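Local coordinates for protein Endonuclease/exonuclease/phosphatase (Leptotrichia buccalis C-1013-b, PDB 3TEB) that binds magnesium and probably acts as a hydrolase of the endonuclease/exonuclease/phosphatase family, cleaving phosphoester bonds, at residues I38-E42 with Y140-M144; R227-I231 with H257-V262; A105-C111 with R123-T129. Residues are numbered along the deposited sequence.

Interaction 1 of 3, residues I38-E42 with Y140-M144; sequences IAMQE and YSCHM. With MG (magnesium ion), chain C.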
ATOM      1  N   ILE A  38      -7.332  -2.809   2.184  1.00 32.25           N
ATOM      2  CA  ILE A  38      -6.323  -1.897   2.711  1.00 30.65           C
ATOM      3  C   ILE A  38      -4.935  -2.355   2.289  1.00 29.78           C
ATOM      4  O   ILE A  38      -4.551  -3.504   2.541  1.00 30.00           O
ATOM      5  CB  ILE A  38      -6.375  -1.806   4.234  1.00 30.71           C
ATOM      6  CG1 ILE A  38      -7.712  -1.225   4.704  1.00 30.87           C
ATOM      7  CG2 ILE A  38      -5.236  -0.936   4.745  1.00 30.81           C
ATOM      8  CD1 ILE A  38      -8.713  -2.260   5.153  1.00 31.20           C
ATOM      9  N   ALA A  39      -4.188  -1.473   1.628  1.00 28.72           N
ATOM     10  CA  ALA A  39      -2.816  -1.787   1.240  1.00 27.67           C
ATOM     11  C   ALA A  39      -1.858  -1.022   2.153  1.00 27.15           C
ATOM     12  O   ALA A  39      -2.017   0.173   2.357  1.00 27.49           O
ATOM     13  CB  ALA A  39      -2.575  -1.452  -0.227  1.00 27.64           C
HETATM   14  N   MSE A  40      -0.880  -1.714   2.722  1.00 26.41           N
HETATM   15  CA  MSE A  40       0.037  -1.107   3.684  1.00 25.69           C
HETATM   16  C   MSE A  40       1.490  -1.384   3.344  1.00 25.24           C
HETATM   17  O   MSE A  40       1.842  -2.509   2.934  1.00 25.27           O
HETATM   18  CB  MSE A  40      -0.258  -1.623   5.076  1.00 25.60           C
HETATM   19  CG  MSE A  40      -1.503  -1.037   5.663  1.00 26.45           C
HETATM   20 SE   MSE A  40      -1.831  -1.791   7.419  0.75 29.40          SE
HETATM   21  CE  MSE A  40      -2.218  -3.619   6.854  1.00 27.44           C
ATOM     22  N   GLN A  41       2.321  -0.355   3.510  1.00 24.67           N
ATOM     23  CA  GLN A  41       3.759  -0.473   3.323  1.00 24.22           C
ATOM     24  C   GLN A  41       4.497  -0.101   4.604  1.00 23.90           C
ATOM     25  O   GLN A  41       3.923   0.501   5.526  1.00 23.80           O
ATOM     26  CB  GLN A  41       4.236   0.403   2.167  1.00 24.39           C
ATOM     27  CG  GLN A  41       3.479   0.206   0.866  1.00 25.62           C
ATOM     28  CD  GLN A  41       2.130   0.908   0.865  1.00 27.98           C
ATOM     29  OE1 GLN A  41       2.006   2.037   1.357  1.00 30.60           O
ATOM     30  NE2 GLN A  41       1.108   0.244   0.322  1.00 28.06           N
ATOM     31  N   GLU A  42       5.785  -0.436   4.643  1.00 23.84           N
ATOM     32  CA  GLU A  42       6.622  -0.240   5.834  1.00 23.99           C
ATOM     33  C   GLU A  42       5.901  -0.868   7.046  1.00 23.78           C
ATOM     34  O   GLU A  42       5.704  -0.232   8.067  1.00 23.99           O
ATOM     35  CB  GLU A  42       7.032   1.251   6.058  1.00 24.17           C
ATOM     36  CG  GLU A  42       7.914   1.902   4.945  1.00 26.79           C
ATOM     37  CD  GLU A  42       8.691   3.178   5.395  1.00 31.63           C
ATOM     38  OE1 GLU A  42       9.579   3.089   6.280  1.00 34.87           O
ATOM     39  OE2 GLU A  42       8.453   4.284   4.847  1.00 33.11           O
ATOM     40  N   TYR A 140      -2.364  -5.152  -5.648  1.00 33.45           N
ATOM     41  CA  TYR A 140      -0.934  -5.283  -5.370  1.00 32.61           C
ATOM     42  C   TYR A 140      -0.489  -4.187  -4.435  1.00 31.52           C
ATOM     43  O   TYR A 140      -0.729  -3.017  -4.715  1.00 31.54           O
ATOM     44  CB  TYR A 140      -0.114  -5.184  -6.656  1.00 33.41           C
ATOM     45  CG  TYR A 140      -0.290  -6.321  -7.628  1.00 34.63           C
ATOM     46  CD1 TYR A 140       0.703  -7.283  -7.779  1.00 35.37           C
ATOM     47  CD2 TYR A 140      -1.432  -6.422  -8.417  1.00 35.49           C
ATOM     48  CE1 TYR A 140       0.559  -8.337  -8.685  1.00 36.67           C
ATOM     49  CE2 TYR A 140      -1.592  -7.464  -9.326  1.00 36.93           C
ATOM     50  CZ  TYR A 140      -0.596  -8.421  -9.459  1.00 37.42           C
ATOM     51  OH  TYR A 140      -0.746  -9.459 -10.363  1.00 38.64           O
ATOM     52  N   SER A 141       0.159  -4.564  -3.333  1.00 30.28           N
ATOM     53  CA  SER A 141       0.702  -3.598  -2.376  1.00 29.53           C
ATOM     54  C   SER A 141       2.183  -3.389  -2.651  1.00 29.88           C
ATOM     55  O   SER A 141       2.964  -4.328  -2.555  1.00 29.63           O
ATOM     56  CB  SER A 141       0.489  -4.096  -0.957  1.00 28.43           C
ATOM     57  OG  SER A 141       0.834  -3.093  -0.020  1.00 27.85           O
ATOM     58  N   CYS A 142       2.562  -2.167  -3.012  1.00 30.56           N
ATOM     59  CA  CYS A 142       3.909  -1.913  -3.510  1.00 31.41           C
ATOM     60  C   CYS A 142       4.608  -0.841  -2.734  1.00 31.37           C
ATOM     61  O   CYS A 142       3.991   0.154  -2.347  1.00 31.60           O
ATOM     62  CB  CYS A 142       3.878  -1.442  -4.950  1.00 32.30           C
ATOM     63  SG  CYS A 142       2.602  -2.194  -5.930  1.00 34.21           S
ATOM     64  N   HIS A 143       5.908  -1.041  -2.535  1.00 31.43           N
ATOM     65  CA  HIS A 143       6.773  -0.023  -1.977  1.00 31.55           C
ATOM     66  C   HIS A 143       8.104  -0.034  -2.716  1.00 32.30           C
ATOM     67  O   HIS A 143       8.966  -0.878  -2.454  1.00 31.85           O
ATOM     68  CB  HIS A 143       6.956  -0.221  -0.471  1.00 30.39           C
ATOM     69  CG  HIS A 143       7.847   0.799   0.159  1.00 30.34           C
ATOM     70  ND1 HIS A 143       8.717   0.494   1.177  1.00 29.73           N
ATOM     71  CD2 HIS A 143       8.027   2.114  -0.112  1.00 30.66           C
ATOM     72  CE1 HIS A 143       9.374   1.585   1.527  1.00 30.58           C
ATOM     73  NE2 HIS A 143       8.974   2.582   0.760  1.00 30.48           N
HETATM   74  N   MSE A 144       8.254   0.920  -3.634  1.00 33.68           N
HETATM   75  CA  MSE A 144       9.361   0.942  -4.593  1.00 34.99           C
HETATM   76  C   MSE A 144      10.542   1.748  -4.100  1.00 35.80           C
HETATM   77  O   MSE A 144      10.424   2.517  -3.152  1.00 35.38           O
HETATM   78  CB  MSE A 144       8.903   1.521  -5.936  1.00 35.78           C
HETATM   79  CG  MSE A 144       7.544   1.030  -6.414  1.00 37.24           C
HETATM   80 SE   MSE A 144       7.483  -0.886  -6.797  0.75 40.16          SE
HETATM   81  CE  MSE A 144       8.668  -0.899  -8.335  1.00 40.41           C
TER
HETATM   82 MG    MG C 301       9.241   5.770   5.451  1.00 32.96          MG
HETATM   83  O   HOH W   1       7.487  -1.516   2.834  1.00 37.01           O
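Strands 38-41 and 140-143 belong to different β-sheets and meet face to face, through side chains. Their short axes approach to 6.5 Å and run nearly in line, with an angle of 23° between their N-to-C directions, as expected of aligned packing in the DNase I-like αβ-sandwich. Ala39 and Gln41 project toward the partner, and Ser141 and His143 answer them. Gln41 has an m rotamer at chi1 and p at chi2, so its chain curls back along its own strand instead of extending. Gln41 CG then lies 3.3 Å from Cys142 O and 3.7 Å from His143 CB, while Gln41 NE2 makes a weak hydrogen bond to Ser141 OG (3.4 Å). The t rotamer of Ser141 places Ser141 OG between the sheets, 3.8 Å from Ala39 CB, where it also hydrogen-bonds to Ala96 O.

At Glu42 the backbone adopts left-handed phi/psi values (51/51) and the chain turns a corner. The nearly extended chi2 carries the carboxylate out to the magnesium ion, bound by Glu42 OE2 at 1.8 Å; the same oxygen accepts a hydrogen bond from Asn10. His143, t at chi1, lies alongside, with His143 CE1 3.7 Å from Glu42 CG. A water joins the two residues, 2.7 Å from Glu42 N and 2.9 Å from His143 ND1. The contact therefore passes from the buried sandwich interior to the metal site. In its own sheet, strand 37-46 runs between strands 4-10 and 91-99, whereas strand 135-143 is flanked by 124-132 and 170-174.

Interaction 2 of 3, residues R227-I231 with H257-V262; sequences RLDYI and HFGIEV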
ATOM      1  N   ARG A 227       3.491  14.389  -3.780  1.00 49.90           N
ATOM      2  CA  ARG A 227       2.575  13.287  -3.999  1.00 47.04           C
ATOM      3  C   ARG A 227       3.420  12.073  -4.392  1.00 45.48           C
ATOM      4  O   ARG A 227       3.859  11.951  -5.541  1.00 45.50           O
ATOM      5  CB  ARG A 227       1.546  13.652  -5.068  1.00 47.51           C
ATOM      6  CG  ARG A 227       0.402  12.683  -5.193  1.00 46.23           C
ATOM      7  CD  ARG A 227      -0.686  13.211  -6.104  1.00 47.00           C
ATOM      8  NE  ARG A 227      -0.998  12.228  -7.135  1.00 46.45           N
ATOM      9  CZ  ARG A 227      -0.916  12.458  -8.440  1.00 45.91           C
ATOM     10  NH1 ARG A 227      -0.575  13.651  -8.900  1.00 46.03           N
ATOM     11  NH2 ARG A 227      -1.207  11.494  -9.289  1.00 45.74           N
ATOM     12  N   LEU A 228       3.665  11.206  -3.410  1.00 43.02           N
ATOM     13  CA  LEU A 228       4.592  10.092  -3.544  1.00 41.50           C
ATOM     14  C   LEU A 228       3.889   8.742  -3.561  1.00 40.64           C
ATOM     15  O   LEU A 228       4.446   7.740  -4.025  1.00 40.66           O
ATOM     16  CB  LEU A 228       5.562  10.102  -2.376  1.00 40.87           C
ATOM     17  CG  LEU A 228       6.616  11.194  -2.256  1.00 41.39           C
ATOM     18  CD1 LEU A 228       7.618  10.757  -1.194  1.00 41.43           C
ATOM     19  CD2 LEU A 228       7.330  11.447  -3.576  1.00 41.69           C
ATOM     20  N   ASP A 229       2.674   8.724  -3.014  1.00 39.79           N
ATOM     21  CA  ASP A 229       1.859   7.515  -2.912  1.00 38.83           C
ATOM     22  C   ASP A 229       0.804   7.524  -4.014  1.00 38.60           C
ATOM     23  O   ASP A 229       0.325   8.592  -4.413  1.00 38.85           O
ATOM     24  CB  ASP A 229       1.174   7.463  -1.542  1.00 38.88           C
ATOM     25  CG  ASP A 229       2.174   7.416  -0.374  1.00 39.31           C
ATOM     26  OD1 ASP A 229       2.743   8.479  -0.010  1.00 40.09           O
ATOM     27  OD2 ASP A 229       2.365   6.313   0.198  1.00 41.14           O
ATOM     28  N   TYR A 230       0.439   6.344  -4.513  1.00 37.65           N
ATOM     29  CA  TYR A 230      -0.526   6.265  -5.610  1.00 37.36           C
ATOM     30  C   TYR A 230      -1.442   5.064  -5.552  1.00 36.67           C
ATOM     31  O   TYR A 230      -1.210   4.120  -4.807  1.00 36.48           O
ATOM     32  CB  TYR A 230       0.192   6.206  -6.954  1.00 37.97           C
ATOM     33  CG  TYR A 230       1.150   7.326  -7.236  1.00 39.36           C
ATOM     34  CD1 TYR A 230       0.730   8.469  -7.908  1.00 41.12           C
ATOM     35  CD2 TYR A 230       2.487   7.233  -6.857  1.00 39.89           C
ATOM     36  CE1 TYR A 230       1.613   9.500  -8.191  1.00 42.35           C
ATOM     37  CE2 TYR A 230       3.380   8.255  -7.129  1.00 41.32           C
ATOM     38  CZ  TYR A 230       2.938   9.384  -7.800  1.00 42.31           C
ATOM     39  OH  TYR A 230       3.823  10.398  -8.074  1.00 43.68           O
ATOM     40  N   ILE A 231      -2.483   5.117  -6.372  1.00 36.76           N
ATOM     41  CA  ILE A 231      -3.258   3.947  -6.725  1.00 36.97           C
ATOM     42  C   ILE A 231      -3.392   3.915  -8.257  1.00 38.03           C
ATOM     43  O   ILE A 231      -4.119   4.712  -8.848  1.00 38.12           O
ATOM     44  CB  ILE A 231      -4.604   3.910  -5.975  1.00 36.76           C
ATOM     45  CG1 ILE A 231      -4.351   3.558  -4.512  1.00 35.83           C
ATOM     46  CG2 ILE A 231      -5.536   2.860  -6.565  1.00 37.39           C
ATOM     47  CD1 ILE A 231      -5.427   3.995  -3.584  1.00 35.92           C
ATOM     48  N   HIS A 257       3.682   9.501   6.306  1.00 34.96           N
ATOM     49  CA  HIS A 257       2.989   9.680   5.028  1.00 34.11           C
ATOM     50  C   HIS A 257       1.509   9.765   5.348  1.00 32.92           C
ATOM     51  O   HIS A 257       1.062   9.160   6.321  1.00 32.56           O
ATOM     52  CB  HIS A 257       3.160   8.441   4.151  1.00 34.41           C
ATOM     53  CG  HIS A 257       4.502   8.312   3.503  1.00 36.49           C
ATOM     54  ND1 HIS A 257       4.651   8.170   2.140  1.00 37.57           N
ATOM     55  CD2 HIS A 257       5.751   8.258   4.029  1.00 37.84           C
ATOM     56  CE1 HIS A 257       5.937   8.059   1.852  1.00 39.53           C
ATOM     57  NE2 HIS A 257       6.624   8.103   2.982  1.00 39.54           N
ATOM     58  N   PHE A 258       0.739  10.487   4.534  1.00 32.57           N
ATOM     59  CA  PHE A 258      -0.721  10.409   4.628  1.00 31.81           C
ATOM     60  C   PHE A 258      -1.223   9.295   3.711  1.00 31.01           C
ATOM     61  O   PHE A 258      -0.509   8.839   2.801  1.00 31.09           O
ATOM     62  CB  PHE A 258      -1.393  11.722   4.245  1.00 32.65           C
ATOM     63  CG  PHE A 258      -0.739  12.944   4.816  1.00 34.95           C
ATOM     64  CD1 PHE A 258      -0.286  12.970   6.136  1.00 36.26           C
ATOM     65  CD2 PHE A 258      -0.601  14.094   4.037  1.00 36.59           C
ATOM     66  CE1 PHE A 258       0.313  14.113   6.657  1.00 38.04           C
ATOM     67  CE2 PHE A 258      -0.012  15.234   4.550  1.00 37.88           C
ATOM     68  CZ  PHE A 258       0.448  15.246   5.858  1.00 38.58           C
ATOM     69  N   GLY A 259      -2.453   8.852   3.950  1.00 30.40           N
ATOM     70  CA  GLY A 259      -3.016   7.762   3.160  1.00 30.02           C
ATOM     71  C   GLY A 259      -3.903   8.266   2.044  1.00 30.70           C
ATOM     72  O   GLY A 259      -4.383   9.396   2.100  1.00 31.46           O
ATOM     73  N   ILE A 260      -4.111   7.430   1.031  1.00 31.05           N
ATOM     74  CA  ILE A 260      -5.031   7.728  -0.062  1.00 32.16           C
ATOM     75  C   ILE A 260      -6.217   6.802   0.033  1.00 33.08           C
ATOM     76  O   ILE A 260      -6.087   5.601   0.285  1.00 32.51           O
ATOM     77  CB  ILE A 260      -4.378   7.563  -1.454  1.00 32.41           C
ATOM     78  CG1 ILE A 260      -3.283   8.596  -1.666  1.00 32.49           C
ATOM     79  CG2 ILE A 260      -5.405   7.715  -2.567  1.00 32.59           C
ATOM     80  CD1 ILE A 260      -2.417   8.272  -2.842  1.00 32.70           C
ATOM     81  N   GLU A 261      -7.373   7.392  -0.200  1.00 35.67           N
ATOM     82  CA  GLU A 261      -8.636   6.743  -0.039  1.00 38.31           C
ATOM     83  C   GLU A 261      -9.419   6.980  -1.337  1.00 40.45           C
ATOM     84  O   GLU A 261      -9.717   8.118  -1.698  1.00 41.38           O
ATOM     85  CB  GLU A 261      -9.310   7.373   1.169  1.00 38.87           C
ATOM     86  CG  GLU A 261     -10.730   6.957   1.432  1.00 43.86           C
ATOM     87  CD  GLU A 261     -11.508   7.997   2.256  1.00 49.83           C
ATOM     88  OE1 GLU A 261     -12.692   7.716   2.581  1.00 53.60           O
ATOM     89  OE2 GLU A 261     -10.953   9.089   2.565  1.00 51.29           O
ATOM     90  N   VAL A 262      -9.739   5.898  -2.040  1.00 42.82           N
ATOM     91  CA  VAL A 262     -10.299   5.971  -3.390  1.00 46.26           C
ATOM     92  C   VAL A 262     -11.609   5.189  -3.476  1.00 48.98           C
ATOM     93  O   VAL A 262     -11.712   4.087  -2.928  1.00 48.76           O
ATOM     94  CB  VAL A 262      -9.273   5.414  -4.422  1.00 46.08           C
ATOM     95  CG1 VAL A 262      -9.920   5.111  -5.739  1.00 46.56           C
ATOM     96  CG2 VAL A 262      -8.143   6.394  -4.633  1.00 46.57           C
TER
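This is a sheet-on-sheet contact of the DNase I-like sandwich, apolar in its deeper part and closed by a histidine-carboxylate hydrogen bond beside the metal site. Strand 225-233 contributes from one sheet and strand 259-264 from the other. The short axes of 229-231 and 259-262 come within 7.5 Å at an angle of 18°, too far apart for backbone pairing, so side chains fill the space between them. Residues alternate: Asp229 and Ile231 point toward the opposing strand, as do Ile260 and Val262, while Tyr230 turns its ring to the other face and hydrogen-bonds to Thr179 O.

Ile260 lies at the heart of the contact. Ile260 CD1 comes up against the facing backbone, 3.2 Å from Asp229 O and 3.9 Å from Asp229 CB, and Ile260 CG2 packs 3.9 Å from Ile231 CD1. Ile231 CD1 also meets Val262 CG2 at 3.8 Å, and Thr8 of strand 4-10 touches both isoleucines.

At the other end, His257 ND1 donates to Asp229 OD1 (2.9 Å, 165°), the carboxylate oxygen lying near the plane of the ring. Thr211 OG1 is hydrogen-bonded to the same oxygen, which helps fix the acceptor. His257 follows the magnesium ligand Asp256, and its side chain is about 4 Å from the bound magnesium ion. The bond to Asp229 fixes the orientation of the imidazole and puts a proton on ND1, leaving NE2 turned the other way, consistent with the aspartate-supported histidine beside the scissile phosphate in DNase I-like nucleases.

Interaction 3 of 3, residues A105-C111 with R123-T129; sequences AEDEFYC and RRIVSIT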
ATOM      1  N   ALA A 105      -6.631 -16.171  -4.850  1.00 35.58           N
ATOM      2  CA  ALA A 105      -5.184 -16.331  -5.007  1.00 34.26           C
ATOM      3  C   ALA A 105      -4.420 -15.330  -4.142  1.00 33.18           C
ATOM      4  O   ALA A 105      -4.969 -14.314  -3.728  1.00 33.20           O
ATOM      5  CB  ALA A 105      -4.784 -16.190  -6.475  1.00 34.19           C
ATOM      6  N   GLU A 106      -3.160 -15.634  -3.866  1.00 32.09           N
ATOM      7  CA  GLU A 106      -2.290 -14.783  -3.070  1.00 31.27           C
ATOM      8  C   GLU A 106      -0.888 -15.013  -3.570  1.00 30.56           C
ATOM      9  O   GLU A 106      -0.480 -16.144  -3.768  1.00 30.72           O
ATOM     10  CB  GLU A 106      -2.351 -15.180  -1.591  1.00 31.36           C
ATOM     11  CG  GLU A 106      -1.769 -14.135  -0.623  1.00 33.37           C
ATOM     12  CD  GLU A 106      -0.277 -14.343  -0.234  1.00 36.68           C
ATOM     13  OE1 GLU A 106       0.432 -15.154  -0.882  1.00 38.96           O
ATOM     14  OE2 GLU A 106       0.193 -13.679   0.734  1.00 37.53           O
ATOM     15  N   ASP A 107      -0.124 -13.952  -3.755  1.00 29.68           N
ATOM     16  CA  ASP A 107       1.268 -14.138  -4.112  1.00 28.88           C
ATOM     17  C   ASP A 107       2.141 -13.170  -3.345  1.00 27.80           C
ATOM     18  O   ASP A 107       1.705 -12.079  -2.975  1.00 27.66           O
ATOM     19  CB  ASP A 107       1.475 -13.988  -5.622  1.00 29.45           C
ATOM     20  CG  ASP A 107       2.647 -14.822  -6.147  1.00 30.92           C
ATOM     21  OD1 ASP A 107       3.496 -15.256  -5.324  1.00 32.11           O
ATOM     22  OD2 ASP A 107       2.724 -15.036  -7.388  1.00 32.66           O
ATOM     23  N   GLU A 108       3.369 -13.614  -3.092  1.00 26.85           N
ATOM     24  CA  GLU A 108       4.413 -12.838  -2.452  1.00 25.81           C
ATOM     25  C   GLU A 108       5.635 -13.067  -3.308  1.00 25.06           C
ATOM     26  O   GLU A 108       6.039 -14.218  -3.503  1.00 25.16           O
ATOM     27  CB  GLU A 108       4.666 -13.390  -1.059  1.00 25.81           C
ATOM     28  CG  GLU A 108       3.438 -13.374  -0.171  1.00 28.46           C
ATOM     29  CD  GLU A 108       3.535 -14.313   1.026  1.00 32.47           C
ATOM     30  OE1 GLU A 108       4.673 -14.654   1.453  1.00 34.52           O
ATOM     31  OE2 GLU A 108       2.460 -14.707   1.549  1.00 34.64           O
ATOM     32  N   PHE A 109       6.216 -11.995  -3.838  1.00 24.15           N
ATOM     33  CA  PHE A 109       7.371 -12.135  -4.732  1.00 23.57           C
ATOM     34  C   PHE A 109       8.170 -10.846  -4.808  1.00 23.30           C
ATOM     35  O   PHE A 109       7.654  -9.776  -4.476  1.00 23.43           O
ATOM     36  CB  PHE A 109       6.913 -12.533  -6.139  1.00 23.67           C
ATOM     37  CG  PHE A 109       6.038 -11.509  -6.791  1.00 23.80           C
ATOM     38  CD1 PHE A 109       4.693 -11.405  -6.451  1.00 23.95           C
ATOM     39  CD2 PHE A 109       6.561 -10.628  -7.718  1.00 23.48           C
ATOM     40  CE1 PHE A 109       3.888 -10.448  -7.031  1.00 23.89           C
ATOM     41  CE2 PHE A 109       5.761  -9.673  -8.296  1.00 23.58           C
ATOM     42  CZ  PHE A 109       4.422  -9.581  -7.954  1.00 23.87           C
ATOM     43  N   TYR A 110       9.417 -10.953  -5.262  1.00 22.99           N
ATOM     44  CA  TYR A 110      10.275  -9.797  -5.447  1.00 22.91           C
ATOM     45  C   TYR A 110      10.015  -9.163  -6.782  1.00 23.39           C
ATOM     46  O   TYR A 110      10.060  -9.828  -7.816  1.00 23.98           O
ATOM     47  CB  TYR A 110      11.753 -10.176  -5.342  1.00 22.74           C
ATOM     48  CG  TYR A 110      12.207 -10.362  -3.907  1.00 22.46           C
ATOM     49  CD1 TYR A 110      12.406  -9.266  -3.080  1.00 22.69           C
ATOM     50  CD2 TYR A 110      12.412 -11.635  -3.373  1.00 21.41           C
ATOM     51  CE1 TYR A 110      12.804  -9.436  -1.769  1.00 22.45           C
ATOM     52  CE2 TYR A 110      12.808 -11.813  -2.069  1.00 21.02           C
ATOM     53  CZ  TYR A 110      13.002 -10.715  -1.263  1.00 21.45           C
ATOM     54  OH  TYR A 110      13.394 -10.868   0.054  1.00 20.62           O
ATOM     55  N   CYS A 111       9.738  -7.868  -6.767  1.00 23.68           N
ATOM     56  CA  CYS A 111       9.645  -7.118  -8.003  1.00 24.01           C
ATOM     57  C   CYS A 111      10.999  -6.488  -8.380  1.00 23.93           C
ATOM     58  O   CYS A 111      11.125  -5.822  -9.405  1.00 24.42           O
ATOM     59  CB  CYS A 111       8.572  -6.049  -7.875  1.00 24.02           C
ATOM     60  SG  CYS A 111       9.101  -4.646  -6.897  1.00 25.53           S
ATOM     61  N   ARG A 123      12.732  -5.598  -2.656  1.00 20.68           N
ATOM     62  CA  ARG A 123      11.338  -5.309  -2.318  1.00 20.28           C
ATOM     63  C   ARG A 123      10.402  -6.403  -2.761  1.00 19.75           C
ATOM     64  O   ARG A 123      10.313  -6.709  -3.938  1.00 20.04           O
ATOM     65  CB  ARG A 123      10.894  -3.992  -2.945  1.00 20.72           C
ATOM     66  CG  ARG A 123      11.779  -2.814  -2.626  1.00 21.59           C
ATOM     67  CD  ARG A 123      11.654  -2.447  -1.175  1.00 23.15           C
ATOM     68  NE  ARG A 123      12.689  -1.500  -0.779  1.00 25.91           N
ATOM     69  CZ  ARG A 123      12.489  -0.194  -0.635  1.00 27.42           C
ATOM     70  NH1 ARG A 123      11.286   0.328  -0.844  1.00 28.73           N
ATOM     71  NH2 ARG A 123      13.493   0.590  -0.274  1.00 28.71           N
ATOM     72  N   ARG A 124       9.700  -6.988  -1.809  1.00 19.46           N
ATOM     73  CA  ARG A 124       8.726  -8.032  -2.081  1.00 19.38           C
ATOM     74  C   ARG A 124       7.333  -7.372  -2.216  1.00 19.70           C
ATOM     75  O   ARG A 124       7.031  -6.397  -1.528  1.00 20.19           O
ATOM     76  CB  ARG A 124       8.771  -9.057  -0.943  1.00 19.57           C
ATOM     77  CG  ARG A 124       8.067 -10.369  -1.161  1.00 20.43           C
ATOM     78  CD  ARG A 124       8.997 -11.572  -1.248  1.00 21.84           C
ATOM     79  NE  ARG A 124       9.631 -11.884   0.021  1.00 24.15           N
ATOM     80  CZ  ARG A 124      10.252 -13.031   0.307  1.00 25.25           C
ATOM     81  NH1 ARG A 124      10.315 -14.000  -0.581  1.00 25.73           N
ATOM     82  NH2 ARG A 124      10.824 -13.206   1.498  1.00 26.84           N
ATOM     83  N   ILE A 125       6.506  -7.890  -3.123  1.00 19.72           N
ATOM     84  CA  ILE A 125       5.150  -7.387  -3.337  1.00 20.28           C
ATOM     85  C   ILE A 125       4.129  -8.395  -2.817  1.00 20.91           C
ATOM     86  O   ILE A 125       4.369  -9.599  -2.825  1.00 21.21           O
ATOM     87  CB  ILE A 125       4.911  -7.164  -4.835  1.00 20.17           C
ATOM     88  CG1 ILE A 125       5.999  -6.253  -5.433  1.00 20.88           C
ATOM     89  CG2 ILE A 125       3.538  -6.619  -5.093  1.00 20.25           C
ATOM     90  CD1 ILE A 125       5.915  -4.752  -5.031  1.00 22.30           C
ATOM     91  N   VAL A 126       2.993  -7.914  -2.343  1.00 21.97           N
ATOM     92  CA  VAL A 126       1.921  -8.820  -1.969  1.00 23.06           C
ATOM     93  C   VAL A 126       0.748  -8.605  -2.904  1.00 24.09           C
ATOM     94  O   VAL A 126       0.266  -7.471  -3.050  1.00 24.61           O
ATOM     95  CB  VAL A 126       1.472  -8.623  -0.519  1.00 23.61           C
ATOM     96  CG1 VAL A 126       0.268  -9.483  -0.206  1.00 23.83           C
ATOM     97  CG2 VAL A 126       2.580  -9.011   0.384  1.00 23.98           C
ATOM     98  N   SER A 127       0.295  -9.683  -3.544  1.00 25.03           N
ATOM     99  CA  SER A 127      -0.899  -9.610  -4.369  1.00 26.32           C
ATOM    100  C   SER A 127      -2.012 -10.482  -3.829  1.00 27.81           C
ATOM    101  O   SER A 127      -1.773 -11.484  -3.158  1.00 28.18           O
ATOM    102  CB  SER A 127      -0.607  -9.952  -5.820  1.00 25.76           C
ATOM    103  OG  SER A 127      -0.490 -11.344  -5.991  1.00 26.12           O
ATOM    104  N   ILE A 128      -3.230 -10.076  -4.159  1.00 29.68           N
ATOM    105  CA  ILE A 128      -4.444 -10.701  -3.707  1.00 31.80           C
ATOM    106  C   ILE A 128      -5.406 -10.794  -4.911  1.00 33.17           C
ATOM    107  O   ILE A 128      -5.487  -9.867  -5.721  1.00 33.12           O
ATOM    108  CB  ILE A 128      -4.980  -9.910  -2.464  1.00 32.59           C
ATOM    109  CG1 ILE A 128      -5.292 -10.857  -1.339  1.00 34.09           C
ATOM    110  CG2 ILE A 128      -6.137  -8.955  -2.740  1.00 33.24           C
ATOM    111  CD1 ILE A 128      -4.062 -11.560  -0.878  1.00 34.93           C
ATOM    112  N   THR A 129      -6.093 -11.921  -5.075  1.00 35.23           N
ATOM    113  CA  THR A 129      -7.138 -12.002  -6.100  1.00 37.47           C
ATOM    114  C   THR A 129      -8.531 -12.156  -5.474  1.00 40.05           C
ATOM    115  O   THR A 129      -8.804 -13.132  -4.775  1.00 40.79           O
ATOM    116  CB  THR A 129      -6.842 -13.106  -7.148  1.00 37.02           C
ATOM    117  OG1 THR A 129      -5.508 -12.941  -7.631  1.00 36.78           O
ATOM    118  CG2 THR A 129      -7.782 -13.010  -8.334  1.00 36.89           C
TER
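Segments 105-111 and 123-129 form two adjacent antiparallel strands of a β-hairpin with a long connection, at one margin of a sandwich sheet. Ala105 O accepts from Thr129 N at 3.0 Å. The paired register begins at Glu106, a non-hydrogen-bonded partner of Ile128, with Glu106 CG 3.5 Å from Ile128 CD1. Asp107 and Ser127 make a hydrogen-bonded pair, Asp107 N to Ser127 O at 3.0 Å and Ser127 N to Asp107 O at 2.8 Å; the aspartate carboxylate leads away to a salt bridge with Arg164. Glu108 lies opposite Val126, on the face that also carries Tyr110 and Arg124 and turns to strand 78-84 of the other sheet.

Phe109 pairs with Ile125 through the short bond from Ile125 N to Phe109 O (2.6 Å) and the return bond from Phe109 N to Ile125 O (3.2 Å). Its p rotamer lays the ring across the neighbouring strand, and Ile125 CB sits over the ring face in a CH-pi contact. Tyr110 repeats the theme on the opposite face: Arg124 CD is 4.0 Å from the Tyr110 ring centroid, while Tyr110 OH hydrogen-bonds to Ser84 O and Arg124 NE to Asn83 O. Beyond the paired strands, Cys111 N still donates to Arg123 O at 3.1 Å, and Cys111 CB packs 3.6 Å from Ile125 CG1.

Interactions 1 and 2 both bridge the two sheets of the sandwich, their centres 10 Å apart, whereas interaction 3 is pairing within one of those sheets. Along the chain, interaction 3 is nested inside the loop closed by interaction 1, and interaction 2 follows both. Strands 124-132 and 135-143 are successive neighbours, so interactions 1 and 3 touch directly: Ser141 N lies 2.9 Å from Val126 O, and His143 O is 3.1 Å from Arg123 NH1. Interactions 2 and 3 stand 20 Å apart, centre to centre. Strands 37-46 and 259-264 lie on either side of strand 4-10 in one sheet, which brings Glu42 and His257 to the same magnesium site.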